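Local structure of subclass B1 metallo-beta-lactamase (Myroides odoratimimus, 6T5L) at residues Val19-Glu23 with Asn24-Asn28; Ile78-Thr82 with Asn83-Ser87; Gly104-Glu107 with Phe108-Asn112; Ile182-Ile185 with Asp186-Lys189. The protein hydrolyses beta-lactam antibiotics, probably including carbapenems, as a zinc-dependent subclass B1 metallo-beta-lactamase. All coordinates share one frame; numbering follows the deposited sequence.

Contact 1. Residues Val19-Glu23 with Asn24-Asn28; sequences VYQTE and NLIIN
Tyr-20 carries its ring anti to the backbone N (chi1 179°), which sends it forward along the hairpin until it lies across Leu-25. Leu-25 turns its own CG anti to N as well, and its CD2 methyl comes within 3.6 Å of Tyr-20 CE1, the two side chains crossing at about a right angle. A large ring with a polar end suits this place: the hydrocarbon part covers Leu-25 and Ile-27, while the hydroxyl reaches Glu-76 of helix 71-83 for a hydrogen bond. Behind the ring, Tyr-20 CB rests 4.0 Å from Ile-27 CB. Val-19 adds its CG2 methyl to the same isoleucine, 3.7 Å from Ile-27 CG2, so that Ile-27 packs against side-chain carbons of both residues. On the other face of the sheet Gln-21 and Ile-26 run side by side, the extended glutamine laying its CG 3.8 Å from Ile-26 CG1. At the turn Glu-23 and Asn-24 also point the same way, with carboxylate and amide planes 16° apart; the amide of Asn-24 is held by Lys-72 and Glu-76, an arrangement that uses both its acceptor and its donor. The backbones are tied by Val-19 N to Ile-27 O at 2.9 Å and by a nearly straight bond from Ile-27 N to Tyr-20 O, also 2.9 Å. Because Val-19 and Tyr-20 both stand opposite Ile-27, the pairing is a classic beta bulge, set in the antiparallel hairpin of strands 17-21 and 25-29 at the edge of the six-stranded sheet.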
loop_
_atom_site.group_PDB
_atom_site.type_symbol
_atom_site.label_atom_id
_atom_site.label_comp_id
_atom_site.label_asym_id
_atom_site.label_seq_id
_atom_site.Cartn_x
_atom_site.Cartn_y
_atom_site.Cartn_z
ATOM N N VAL A 19 5.497 -6.408 -15.967
ATOM C CA VAL A 19 4.651 -7.487 -16.459
ATOM C C VAL A 19 3.317 -6.997 -17.006
ATOM O O VAL A 19 2.557 -7.803 -17.516
ATOM C CB VAL A 19 4.444 -8.544 -15.370
ATOM C CG1 VAL A 19 5.776 -9.219 -15.096
ATOM C CG2 VAL A 19 3.861 -7.888 -14.167
ATOM N N TYR A 20 3.023 -5.703 -16.930
ATOM C CA TYR A 20 1.784 -5.121 -17.461
ATOM C C TYR A 20 2.004 -3.625 -17.539
ATOM O O TYR A 20 2.536 -3.035 -16.592
ATOM C CB TYR A 20 0.595 -5.457 -16.560
ATOM C CG TYR A 20 -0.743 -4.875 -17.010
ATOM C CD1 TYR A 20 -1.133 -3.582 -16.650
ATOM C CD2 TYR A 20 -1.616 -5.625 -17.760
ATOM C CE1 TYR A 20 -2.356 -3.063 -17.058
ATOM C CE2 TYR A 20 -2.815 -5.134 -18.180
ATOM C CZ TYR A 20 -3.206 -3.851 -17.820
ATOM O OH TYR A 20 -4.452 -3.351 -18.242
ATOM N N GLN A 21 1.599 -2.987 -18.625
ATOM C CA GLN A 21 1.753 -1.541 -18.699
ATOM C C GLN A 21 0.796 -0.952 -19.728
ATOM O O GLN A 21 0.678 -1.438 -20.867
ATOM C CB GLN A 21 3.194 -1.151 -19.048
ATOM C CG GLN A 21 3.429 0.348 -19.229
ATOM C CD GLN A 21 4.895 0.695 -19.475
ATOM O OE1 GLN A 21 5.621 -0.046 -20.142
ATOM N NE2 GLN A 21 5.326 1.841 -18.956
ATOM N N THR A 22 0.238 0.179 -19.343
ATOM C CA THR A 22 -0.917 0.838 -19.934
ATOM C C THR A 22 -0.807 2.285 -19.465
ATOM O O THR A 22 -0.039 2.589 -18.550
ATOM C CB THR A 22 -2.172 0.093 -19.444
ATOM O OG1 THR A 22 -2.393 -1.095 -20.252
ATOM C CG2 THR A 22 -3.306 0.924 -19.325
ATOM N N GLU A 23 -1.537 3.184 -20.111
ATOM C CA GLU A 23 -1.552 4.562 -19.643
ATOM C C GLU A 23 -2.100 4.672 -18.220
ATOM O O GLU A 23 -1.813 5.650 -17.524
ATOM C CB GLU A 23 -2.388 5.433 -20.583
ATOM C CG GLU A 23 -3.870 5.053 -20.601
ATOM C CD GLU A 23 -4.754 6.080 -21.298
ATOM O OE1 GLU A 23 -4.397 7.277 -21.303
ATOM O OE2 GLU A 23 -5.815 5.687 -21.825
ATOM N N ASN A 24 -2.922 3.721 -17.786
ATOM C CA ASN A 24 -3.564 3.828 -16.482
ATOM C C ASN A 24 -2.907 3.015 -15.374
ATOM O O ASN A 24 -3.203 3.267 -14.206
ATOM C CB ASN A 24 -5.019 3.349 -16.541
ATOM C CG ASN A 24 -5.881 4.198 -17.464
ATOM O OD1 ASN A 24 -5.783 5.409 -17.458
ATOM N ND2 ASN A 24 -6.724 3.556 -18.230
ATOM N N LEU A 25 -2.083 2.022 -15.706
ATOM C CA LEU A 25 -1.624 1.033 -14.739
ATOM C C LEU A 25 -0.287 0.436 -15.165
ATOM O O LEU A 25 -0.190 -0.095 -16.266
ATOM C CB LEU A 25 -2.647 -0.114 -14.610
ATOM C CG LEU A 25 -2.304 -1.211 -13.622
ATOM C CD1 LEU A 25 -2.253 -0.541 -12.218
ATOM C CD2 LEU A 25 -3.238 -2.391 -13.605
ATOM N N ILE A 26 0.706 0.470 -14.287
ATOM C CA ILE A 26 1.955 -0.276 -14.470
ATOM C C ILE A 26 2.122 -1.292 -13.358
ATOM O O ILE A 26 1.891 -0.979 -12.174
ATOM C CB ILE A 26 3.173 0.652 -14.485
ATOM C CG1 ILE A 26 3.080 1.576 -15.698
ATOM C CG2 ILE A 26 4.519 -0.146 -14.613
ATOM C CD1 ILE A 26 3.698 2.861 -15.451
ATOM N N ILE A 27 2.535 -2.509 -13.731
ATOM C CA ILE A 27 2.823 -3.547 -12.743
ATOM C C ILE A 27 4.260 -4.003 -12.959
ATOM O O ILE A 27 4.604 -4.440 -14.058
ATOM C CB ILE A 27 1.854 -4.731 -12.836
ATOM C CG1 ILE A 27 0.418 -4.246 -12.699
ATOM C CG2 ILE A 27 2.096 -5.749 -11.722
ATOM C CD1 ILE A 27 -0.606 -5.364 -12.742
ATOM N N ASN A 28 5.082 -3.903 -11.911
ATOM C CA ASN A 28 6.452 -4.387 -11.908
ATOM C C ASN A 28 6.555 -5.624 -11.028
ATOM O O ASN A 28 6.080 -5.622 -9.876
ATOM C CB ASN A 28 7.444 -3.340 -11.391
ATOM C CG ASN A 28 7.468 -2.113 -12.233
ATOM O OD1 ASN A 28 7.587 -2.187 -13.443
ATOM N ND2 ASN A 28 7.271 -0.959 -11.596
#

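Contact 2. Residues Ile78-Thr82 with Asn83-Ser87; sequences INFVT and NTLKS
The Phe-80 ring spreads over the end of its helix and meets two side chains of the following turn at an oblique angle. Its CE1 corner touches the Thr-84 methyl, with CE1 to CG2 at 3.6 Å, while CE2 on the other side of the ring lies 3.6 Å from Leu-85 CG. Both Leu-85 methyls reach the same end of the ring, CD1 beside CE2 and CD2 beside CZ. The ring gets there because CG stands anti to the backbone N (chi1 167°), carrying it toward the C-terminal end of the helix. Thr-84 suits its position because its methyl can lie obliquely against the ring at an exposed site; Leu-85 supplies a longer branched group. Beneath them Phe-80 O receives two N-H groups, Thr-84 N at 2.9 Å and Leu-85 N at 3.2 Å, the latter in the carbonyl plane. Val-81 turns elsewhere: its CG1 lies 3.8 Å from Ser-87 CB, and its carbonyl oxygen accepts Ser-87 N at 3.0 Å from above the carbonyl plane. The small Ser-87 folds back to give its hydroxyl proton to Leu-85 O at 2.8 Å, which provides a polar group in a buried place with a partner. Lys-86 takes positive phi (44°), so the chain can leave the helix and turn toward the next strand. Phe-80 packs its ring against Tyr-20 of strand 17-21, whereas Val-81 meets Leu-55, Val-62 and Ile-89. The turn thus joins helix 71-83 to strand 88-93, with Val-81 and Ser-87 set against strands 49-58 and 61-65.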
loop_
_atom_site.group_PDB
_atom_site.type_symbol
_atom_site.label_atom_id
_atom_site.label_comp_id
_atom_site.label_asym_id
_atom_site.label_seq_id
_atom_site.Cartn_x
_atom_site.Cartn_y
_atom_site.Cartn_z
ATOM N N ILE A 78 -7.364 -5.967 -11.342
ATOM C CA ILE A 78 -8.128 -7.192 -11.027
ATOM C C ILE A 78 -8.148 -8.143 -12.223
ATOM O O ILE A 78 -7.860 -9.341 -12.093
ATOM C CB ILE A 78 -9.553 -6.817 -10.577
ATOM C CG1 ILE A 78 -9.482 -6.068 -9.238
ATOM C CG2 ILE A 78 -10.433 -8.075 -10.493
ATOM C CD1 ILE A 78 -10.753 -5.273 -8.843
ATOM N N ASN A 79 -8.426 -7.612 -13.417
ATOM C CA ASN A 79 -8.412 -8.433 -14.623
ATOM C C ASN A 79 -7.015 -8.972 -14.885
ATOM O O ASN A 79 -6.854 -10.131 -15.275
ATOM C CB ASN A 79 -8.927 -7.611 -15.808
ATOM C CG ASN A 79 -10.491 -7.484 -15.825
ATOM O OD1 ASN A 79 -11.208 -8.253 -15.169
ATOM N ND2 ASN A 79 -10.985 -6.516 -16.558
ATOM N N PHE A 80 -5.970 -8.173 -14.627
ATOM C CA PHE A 80 -4.626 -8.732 -14.776
ATOM C C PHE A 80 -4.397 -9.911 -13.826
ATOM O O PHE A 80 -3.801 -10.932 -14.195
ATOM C CB PHE A 80 -3.577 -7.665 -14.529
ATOM C CG PHE A 80 -2.167 -8.210 -14.351
ATOM C CD1 PHE A 80 -1.360 -8.462 -15.438
ATOM C CD2 PHE A 80 -1.659 -8.441 -13.090
ATOM C CE1 PHE A 80 -0.047 -8.928 -15.276
ATOM C CE2 PHE A 80 -0.343 -8.912 -12.907
ATOM C CZ PHE A 80 0.457 -9.164 -13.999
ATOM N N VAL A 81 -4.813 -9.766 -12.581
ATOM C CA VAL A 81 -4.596 -10.867 -11.653
ATOM C C VAL A 81 -5.342 -12.108 -12.125
ATOM O O VAL A 81 -4.781 -13.213 -12.161
ATOM C CB VAL A 81 -5.007 -10.468 -10.221
ATOM C CG1 VAL A 81 -4.973 -11.700 -9.330
ATOM C CG2 VAL A 81 -4.089 -9.358 -9.692
ATOM N N THR A 82 -6.595 -11.935 -12.565
ATOM C CA THR A 82 -7.422 -13.076 -12.927
ATOM C C THR A 82 -6.878 -13.752 -14.161
ATOM O O THR A 82 -6.663 -14.967 -14.171
ATOM C CB THR A 82 -8.852 -12.628 -13.154
ATOM O OG1 THR A 82 -9.366 -12.151 -11.926
ATOM C CG2 THR A 82 -9.750 -13.780 -13.722
ATOM N N ASN A 83 -6.649 -12.976 -15.218
ATOM C CA ASN A 83 -6.325 -13.564 -16.506
ATOM C C ASN A 83 -4.851 -13.799 -16.749
ATOM O O ASN A 83 -4.518 -14.655 -17.569
ATOM C CB ASN A 83 -6.825 -12.676 -17.630
ATOM C CG ASN A 83 -8.332 -12.469 -17.563
ATOM O OD1 ASN A 83 -9.076 -13.393 -17.278
ATOM N ND2 ASN A 83 -8.764 -11.249 -17.768
ATOM N N THR A 84 -3.962 -13.061 -16.101
ATOM C CA THR A 84 -2.539 -13.246 -16.334
ATOM C C THR A 84 -1.828 -13.960 -15.180
ATOM O O THR A 84 -1.042 -14.860 -15.443
ATOM C CB THR A 84 -1.880 -11.898 -16.649
ATOM O OG1 THR A 84 -2.558 -11.281 -17.769
ATOM C CG2 THR A 84 -0.378 -12.111 -17.002
ATOM N N LEU A 85 -2.091 -13.646 -13.914
ATOM C CA LEU A 85 -1.565 -14.481 -12.828
ATOM C C LEU A 85 -2.452 -15.687 -12.518
ATOM O O LEU A 85 -2.082 -16.514 -11.657
ATOM C CB LEU A 85 -1.389 -13.661 -11.564
ATOM C CG LEU A 85 -0.587 -12.355 -11.733
ATOM C CD1 LEU A 85 -0.452 -11.645 -10.340
ATOM C CD2 LEU A 85 0.828 -12.569 -12.341
ATOM N N LYS A 86 -3.578 -15.822 -13.235
ATOM C CA LYS A 86 -4.585 -16.860 -12.993
ATOM C C LYS A 86 -4.857 -16.999 -11.509
ATOM O O LYS A 86 -4.808 -18.092 -10.943
ATOM C CB LYS A 86 -4.177 -18.230 -13.564
ATOM C CG LYS A 86 -3.616 -18.189 -14.896
ATOM C CD LYS A 86 -4.696 -17.873 -15.872
ATOM C CE LYS A 86 -4.155 -17.949 -17.282
ATOM N NZ LYS A 86 -5.187 -17.926 -18.298
ATOM N N SER A 87 -5.074 -15.875 -10.842
ATOM C CA SER A 87 -5.202 -15.903 -9.404
ATOM C C SER A 87 -6.478 -15.205 -8.918
ATOM O O SER A 87 -7.182 -14.463 -9.623
ATOM C CB SER A 87 -3.942 -15.283 -8.743
ATOM O OG SER A 87 -2.769 -16.066 -8.988
#

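Contact 3. Residues Gly104-Glu107 with Phe108-Asn112; sequences GITE and FENHN
His-111 and Glu-107 meet where a Schellman motif ends the short helix 105-110, with Asn-112 as its C-prime residue. Among the backbone bonds, Glu-109 N to Ile-105 O is short at 2.8 Å and nearly straight, and Asn-110 N to Thr-106 O follows at 2.9 Å; Phe-108 N to Gly-104 O is weak. Gly-104 takes the N-cap position. The positive phi of Asn-112 (47°), readily adopted by asparagine, lets the chain turn out of the helix.

Contacts made through carbon are few. Ile-105 lays CG1 obliquely 3.9 Å from Glu-109 CG, so the aliphatic part of the glutamate is used while its carboxylate goes to Asn-134 N. The Phe-108 ring presents its edge to a polar atom, CD1 lying 3.3 Å from Gly-104 O, and is buried against Leu-92 and Ser-74.

Polar side-chain contacts centre on the histidine. The Glu-107 carboxylate is turned 61° from the imidazole, with OE2 3.1 Å from His-111 CE1, a position that would probably favour positive charge on the ring. Glu-107 O accepts two donors from opposite faces of its plane: His-111 N, and His-111 ND1 at 2.8 Å, with the oxygen in the ring plane.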
loop_
_atom_site.group_PDB
_atom_site.type_symbol
_atom_site.label_atom_id
_atom_site.label_comp_id
_atom_site.label_asym_id
_atom_site.label_seq_id
_atom_site.Cartn_x
_atom_site.Cartn_y
_atom_site.Cartn_z
ATOM N N GLY A 104 -10.145 3.124 -5.747
ATOM C CA GLY A 104 -10.842 2.154 -6.587
ATOM C C GLY A 104 -11.632 1.140 -5.769
ATOM O O GLY A 104 -11.873 -0.007 -6.206
ATOM N N ILE A 105 -12.002 1.543 -4.541
ATOM C CA ILE A 105 -12.620 0.610 -3.617
ATOM C C ILE A 105 -13.900 0.003 -4.203
ATOM O O ILE A 105 -14.146 -1.203 -4.053
ATOM C CB ILE A 105 -12.861 1.274 -2.263
ATOM C CG1 ILE A 105 -13.453 0.277 -1.235
ATOM C CG2 ILE A 105 -13.895 2.428 -2.376
ATOM C CD1 ILE A 105 -12.539 -0.875 -0.816
ATOM N N THR A 106 -14.722 0.805 -4.879
ATOM C CA THR A 106 -15.984 0.285 -5.448
ATOM C C THR A 106 -15.720 -0.897 -6.378
ATOM O O THR A 106 -16.478 -1.879 -6.414
ATOM C CB THR A 106 -16.724 1.391 -6.210
ATOM O OG1 THR A 106 -17.130 2.473 -5.321
ATOM C CG2 THR A 106 -17.990 0.823 -6.905
ATOM N N GLU A 107 -14.646 -0.826 -7.150
ATOM C CA GLU A 107 -14.421 -1.871 -8.125
ATOM C C GLU A 107 -14.022 -3.167 -7.430
ATOM O O GLU A 107 -14.447 -4.259 -7.827
ATOM C CB GLU A 107 -13.380 -1.367 -9.117
ATOM C CG GLU A 107 -13.243 -2.174 -10.302
ATOM C CD GLU A 107 -14.494 -2.196 -11.162
ATOM O OE1 GLU A 107 -14.962 -1.166 -11.631
ATOM O OE2 GLU A 107 -15.011 -3.298 -11.314
ATOM N N PHE A 108 -13.250 -3.052 -6.350
ATOM C CA PHE A 108 -12.886 -4.222 -5.547
ATOM C C PHE A 108 -14.113 -4.792 -4.858
ATOM O O PHE A 108 -14.336 -6.026 -4.843
ATOM C CB PHE A 108 -11.825 -3.867 -4.487
ATOM C CG PHE A 108 -10.424 -3.816 -5.028
ATOM C CD1 PHE A 108 -10.017 -2.731 -5.773
ATOM C CD2 PHE A 108 -9.482 -4.853 -4.771
ATOM C CE1 PHE A 108 -8.728 -2.675 -6.308
ATOM C CE2 PHE A 108 -8.170 -4.780 -5.340
ATOM C CZ PHE A 108 -7.808 -3.728 -6.074
ATOM N N GLU A 109 -14.931 -3.922 -4.287
ATOM C CA GLU A 109 -16.133 -4.417 -3.600
ATOM C C GLU A 109 -17.080 -5.137 -4.582
ATOM O O GLU A 109 -17.717 -6.146 -4.225
ATOM C CB GLU A 109 -16.838 -3.261 -2.888
ATOM C CG GLU A 109 -16.026 -2.652 -1.760
ATOM C CD GLU A 109 -16.816 -1.618 -0.959
ATOM O OE1 GLU A 109 -17.367 -0.707 -1.589
ATOM O OE2 GLU A 109 -16.881 -1.703 0.290
ATOM N N ASN A 110 -17.117 -4.685 -5.837
ATOM C CA ASN A 110 -17.977 -5.292 -6.838
ATOM C C ASN A 110 -17.469 -6.631 -7.309
ATOM O O ASN A 110 -18.252 -7.404 -7.875
ATOM C CB ASN A 110 -18.135 -4.386 -8.033
ATOM C CG ASN A 110 -19.106 -3.235 -7.756
ATOM O OD1 ASN A 110 -19.698 -3.160 -6.676
ATOM N ND2 ASN A 110 -19.205 -2.305 -8.685
ATOM N N HIS A 111 -16.201 -6.934 -7.080
ATOM C CA HIS A 111 -15.722 -8.287 -7.280
ATOM C C HIS A 111 -15.743 -9.086 -5.978
ATOM O O HIS A 111 -15.112 -10.136 -5.909
ATOM C CB HIS A 111 -14.314 -8.271 -7.887
ATOM C CG HIS A 111 -14.279 -7.767 -9.301
ATOM N ND1 HIS A 111 -14.472 -6.443 -9.622
ATOM C CD2 HIS A 111 -14.091 -8.414 -10.481
ATOM C CE1 HIS A 111 -14.442 -6.295 -10.936
ATOM N NE2 HIS A 111 -14.195 -7.475 -11.481
ATOM N N ASN A 112 -16.440 -8.609 -4.948
ATOM C CA ASN A 112 -16.468 -9.256 -3.642
ATOM C C ASN A 112 -15.080 -9.654 -3.125
ATOM O O ASN A 112 -14.882 -10.749 -2.605
ATOM C CB ASN A 112 -17.389 -10.444 -3.706
ATOM C CG ASN A 112 -18.753 -10.058 -4.259
ATOM O OD1 ASN A 112 -19.441 -9.306 -3.619
ATOM N ND2 ASN A 112 -19.126 -10.549 -5.447
#

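Contact 4. Residues Ile182-Ile185 with Asp186-Lys189; sequences IKEI and DASK
Ala-187 N bonds to Glu-184 O at 3.2 Å, with an angle of 164° at the hydrogen and the donor above the carbonyl plane, and so closes a type II beta turn from Glu-184 to Ala-187. Asp-186 occupies its third position with positive phi (69°), as a type II turn requires. Ala-187 turns its methyl toward the first arm, 3.8 Å from Lys-183 CB and 4.0 Å from Glu-184 CG.

Lys-183 bends at chi2 (-52°), then runs out along the Ala-187 to Lys-189 arm; CE passes 3.4 Å from Ser-188 O, and NZ makes a weak hydrogen bond to Lys-189 O at 2.9 Å. Three residues after the zinc ligand Cys-180, with its side chain about 7 Å from a bound zinc ion, it is consistent with the lysine that holds the substrate carboxylate in many B1 enzymes, although no substrate is bound here.

Glu-184 runs extended beyond CG and gives OE2 to Lys-223 N, connecting the loop to the segment after strand 216-219. Ile-185, though exposed overall, touches Leu-229 and Tyr-232 of helix 228-237, and Ala-187 O accepts a hydrogen bond from the Tyr-232 hydroxyl. Across the tip, the Ile-185 and Asp-186 side chains stand obliquely to each other, with Ile-185 CG2 3.7 Å from Asp-186 OD2.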
loop_
_atom_site.group_PDB
_atom_site.type_symbol
_atom_site.label_atom_id
_atom_site.label_comp_id
_atom_site.label_asym_id
_atom_site.label_seq_id
_atom_site.Cartn_x
_atom_site.Cartn_y
_atom_site.Cartn_z
ATOM N N ILE A 182 6.546 6.218 4.107
ATOM C CA ILE A 182 7.932 6.032 3.691
ATOM C C ILE A 182 8.147 6.783 2.387
ATOM O O ILE A 182 7.403 6.577 1.420
ATOM C CB ILE A 182 8.286 4.539 3.504
ATOM C CG1 ILE A 182 8.162 3.796 4.820
ATOM C CG2 ILE A 182 9.716 4.361 2.976
ATOM C CD1 ILE A 182 8.906 4.497 6.040
ATOM N N LYS A 183 9.186 7.607 2.349
ATOM C CA LYS A 183 9.546 8.362 1.164
ATOM C C LYS A 183 10.607 7.589 0.376
ATOM O O LYS A 183 11.320 6.745 0.922
ATOM C CB LYS A 183 10.114 9.754 1.533
ATOM C CG LYS A 183 9.190 10.724 2.299
ATOM C CD LYS A 183 7.819 10.928 1.627
ATOM C CE LYS A 183 7.190 12.221 2.065
ATOM N NZ LYS A 183 5.797 12.289 1.693
ATOM N N GLU A 184 10.700 7.903 -0.909
ATOM C CA GLU A 184 11.776 7.503 -1.788
ATOM C C GLU A 184 12.978 8.398 -1.512
ATOM O O GLU A 184 12.868 9.466 -0.871
ATOM C CB GLU A 184 11.316 7.590 -3.261
ATOM C CG GLU A 184 11.346 9.010 -3.822
ATOM C CD GLU A 184 11.199 9.107 -5.360
ATOM O OE1 GLU A 184 10.599 10.117 -5.787
ATOM O OE2 GLU A 184 11.697 8.231 -6.124
ATOM N N ILE A 185 14.142 7.933 -1.956
ATOM C CA ILE A 185 15.369 8.700 -1.763
ATOM C C ILE A 185 15.228 10.079 -2.398
ATOM O O ILE A 185 14.760 10.228 -3.530
ATOM C CB ILE A 185 16.568 7.927 -2.325
ATOM C CG1 ILE A 185 16.659 6.591 -1.617
ATOM C CG2 ILE A 185 17.906 8.710 -2.097
ATOM C CD1 ILE A 185 17.078 6.703 -0.110
ATOM N N ASP A 186 15.580 11.100 -1.630
ATOM C CA ASP A 186 15.616 12.501 -2.042
ATOM C C ASP A 186 14.233 13.110 -2.288
ATOM O O ASP A 186 14.140 14.245 -2.764
ATOM C CB ASP A 186 16.515 12.693 -3.276
ATOM C CG ASP A 186 17.996 12.495 -2.943
ATOM O OD1 ASP A 186 18.397 12.851 -1.805
ATOM O OD2 ASP A 186 18.751 11.941 -3.778
ATOM N N ALA A 187 13.160 12.424 -1.926
ATOM C CA ALA A 187 11.843 13.047 -1.929
ATOM C C ALA A 187 11.791 14.362 -1.134
ATOM O O ALA A 187 12.573 14.620 -0.214
ATOM C CB ALA A 187 10.800 12.121 -1.306
ATOM N N SER A 188 10.811 15.185 -1.477
ATOM C CA SER A 188 10.425 16.277 -0.606
ATOM C C SER A 188 9.513 15.752 0.500
ATOM O O SER A 188 9.064 14.608 0.481
ATOM C CB SER A 188 9.719 17.357 -1.402
ATOM O OG SER A 188 10.297 17.452 -2.686
ATOM N N LYS A 189 9.221 16.613 1.470
ATOM C CA LYS A 189 8.275 16.237 2.521
ATOM C C LYS A 189 6.889 15.935 1.969
ATOM O O LYS A 189 6.173 15.079 2.517
ATOM C CB LYS A 189 8.217 17.342 3.570
ATOM C CG LYS A 189 9.593 17.731 4.028
ATOM C CD LYS A 189 9.569 18.375 5.365
ATOM C CE LYS A 189 10.950 18.318 6.018
ATOM N NZ LYS A 189 11.947 19.247 5.370
#

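In the fold
The four contacts follow one another along the chain, each closing before the next opens. Contacts 1, 2 and 3 form a connected group: contact 1 lies on the edge hairpin of the six-stranded sheet, contact 2 at the end of helix 71-83, their centres 13 Å apart, and contact 3 on helix 105-110, with its centre 15 Å from that of contact 2. Phe-80 bridges the first two and Ile-78 the second and third. Contacts 2 and 3 lie on the opposite side of the chain's centre from contact 4, whose centre is about 30 Å from that of contact 3. Contact 4 follows strand 175-179 of the five-stranded sheet and the zinc ligand Cys-180, and its Lys-183 side chain comes within about 7 Å of a bound zinc ion.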